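Predicted protein (PDB 4MEA) hydrolyses epoxides as a secreted alpha/beta-hydrolase of the Cif family, a virulence factor of Acinetobacter. Local coordinates at the interface of chains A and B. Residues are numbered along the deposited sequence; one frame, centred on the assembly and turned at random. Chains: chain A/B, Predicted protein.

The interface of chains A and B. Residues chain A 183-184, 187-189; chain B 2, 172, 177.
A:Gly189 and B:Tyr2 meet across a two-fold symmetric interface between two copies of this Cif epoxide hydrolase, an alpha/beta-hydrolase. Chain A contributes the end of helix 181-185 and the loop after it. Chain B contributes its N-terminal arm and the short strands 172-173 and 176-177. The deposited assembly is a dimer; the structure alone does not settle whether it forms in solution.

A hydrogen bond runs from the backbone amide of A:Gly189 to the phenol oxygen of B:Tyr2. A:Gly189 N lies 2.9 Å from B:Tyr2 OH, with an angle of 147° at the hydrogen, so the bond is moderately bent. The phenol oxygen also comes to 3.2 Å from the carbonyl oxygen A:Ser187 O. Its hydroxyl thus meets main-chain atoms, while the ring also lies near A:Phe188. The CG of B:Tyr2 stands opposite the backbone N (chi1 -177°), which extends the ring away from the arm towards the loop.

Within chain A, the hydroxyl A:Ser187 OG donates to A:Phe183 O at 2.8 Å, in the carbonyl plane. A chi1 of 58° sets OG between the backbone N and the carbonyl carbon, turned back to the helix end. The same oxygen lies beside B:Tyr172 CE1 at 3.3 Å, somewhat off the ring plane. The bond thus fixes the hydroxyl where the partner packs.

Other contacts are made by carbon, some of it against backbone carbonyl oxygens. A:Phe183 touches with its CB, which lies 3.7 Å from B:Tyr172 CB; its ring points away from this tyrosine. B:Pro177 CG packs against A:Gly184 O and A:Ser187 O, both 3.5 Å away. It is also 3.7 Å from A:Phe188 CA. B:Pro177 CB and CG touch the ring carbon CD1 of A:Phe188, the two side chains crossing at a slant. On its own chain, B:Pro177 CD sits over the centre of the B:Tyr2 ring, 3.7 Å above the plane, and so backs that ring on one face.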
loop_
_atom_site.group_PDB
_atom_site.type_symbol
_atom_site.label_atom_id
_atom_site.label_comp_id
_atom_site.label_asym_id
_atom_site.label_seq_id
_atom_site.Cartn_x
_atom_site.Cartn_y
_atom_site.Cartn_z
ATOM N N PHE A 183 -5.400 -2.286 0.691
ATOM C CA PHE A 183 -6.210 -2.315 1.905
ATOM C C PHE A 183 -5.553 -1.452 2.987
ATOM O O PHE A 183 -6.242 -0.850 3.818
ATOM C CB PHE A 183 -6.440 -3.747 2.417
ATOM C CG PHE A 183 -7.270 -4.610 1.496
ATOM C CD1 PHE A 183 -8.645 -4.441 1.410
ATOM C CD2 PHE A 183 -6.680 -5.615 0.743
ATOM C CE1 PHE A 183 -9.418 -5.244 0.574
ATOM C CE2 PHE A 183 -7.448 -6.421 -0.089
ATOM C CZ PHE A 183 -8.825 -6.232 -0.170
ATOM N N GLY A 184 -4.222 -1.385 2.962
ATOM C CA GLY A 184 -3.488 -0.537 3.888
ATOM C C GLY A 184 -3.482 0.926 3.482
ATOM O O GLY A 184 -3.799 1.810 4.283
ATOM N N SER A 187 -6.731 2.796 3.999
ATOM C CA SER A 187 -7.167 3.024 5.372
ATOM C C SER A 187 -6.125 3.775 6.199
ATOM O O SER A 187 -6.228 3.841 7.423
ATOM C CB SER A 187 -7.542 1.697 6.049
ATOM O OG SER A 187 -6.460 0.777 6.040
ATOM N N PHE A 188 -5.140 4.361 5.518
ATOM C CA PHE A 188 -4.017 5.064 6.146
ATOM C C PHE A 188 -4.411 6.526 6.319
ATOM O O PHE A 188 -4.192 7.336 5.430
ATOM C CB PHE A 188 -2.786 4.923 5.235
ATOM C CG PHE A 188 -1.473 5.391 5.837
ATOM C CD1 PHE A 188 -0.900 4.726 6.906
ATOM C CD2 PHE A 188 -0.775 6.456 5.267
ATOM C CE1 PHE A 188 0.322 5.133 7.429
ATOM C CE2 PHE A 188 0.446 6.863 5.777
ATOM C CZ PHE A 188 0.997 6.198 6.866
ATOM N N GLY A 189 -5.025 6.852 7.455
ATOM C CA GLY A 189 -5.550 8.194 7.679
ATOM C C GLY A 189 -6.400 8.653 6.507
ATOM O O GLY A 189 -7.122 7.854 5.907
ATOM N N TYR B 2 0.152 2.133 13.610
ATOM C CA TYR B 2 -0.890 3.023 13.099
ATOM C C TYR B 2 -1.615 3.757 14.220
ATOM O O TYR B 2 -1.911 3.164 15.259
ATOM C CB TYR B 2 -1.913 2.257 12.253
ATOM C CG TYR B 2 -2.963 3.168 11.663
ATOM C CD1 TYR B 2 -2.629 4.065 10.662
ATOM C CD2 TYR B 2 -4.275 3.141 12.107
ATOM C CE1 TYR B 2 -3.566 4.911 10.119
ATOM C CE2 TYR B 2 -5.226 3.987 11.568
ATOM C CZ TYR B 2 -4.858 4.874 10.570
ATOM O OH TYR B 2 -5.776 5.732 10.013
ATOM N N TYR B 172 -2.829 -5.174 5.559
ATOM C CA TYR B 172 -3.850 -4.685 6.493
ATOM C C TYR B 172 -3.936 -5.610 7.702
ATOM O O TYR B 172 -3.761 -6.820 7.571
ATOM C CB TYR B 172 -5.203 -4.603 5.780
ATOM C CG TYR B 172 -6.333 -3.979 6.577
ATOM C CD1 TYR B 172 -6.336 -2.622 6.867
ATOM C CD2 TYR B 172 -7.426 -4.741 6.988
ATOM C CE1 TYR B 172 -7.375 -2.036 7.577
ATOM C CE2 TYR B 172 -8.467 -4.170 7.708
ATOM C CZ TYR B 172 -8.440 -2.812 7.993
ATOM O OH TYR B 172 -9.483 -2.235 8.701
ATOM N N PRO B 177 -3.663 -0.275 8.925
ATOM C CA PRO B 177 -2.606 -0.473 7.933
ATOM C C PRO B 177 -1.435 -1.266 8.502
ATOM O O PRO B 177 -0.987 -0.948 9.603
ATOM C CB PRO B 177 -2.183 0.958 7.609
ATOM C CG PRO B 177 -3.464 1.729 7.721
ATOM C CD PRO B 177 -4.242 1.080 8.850
#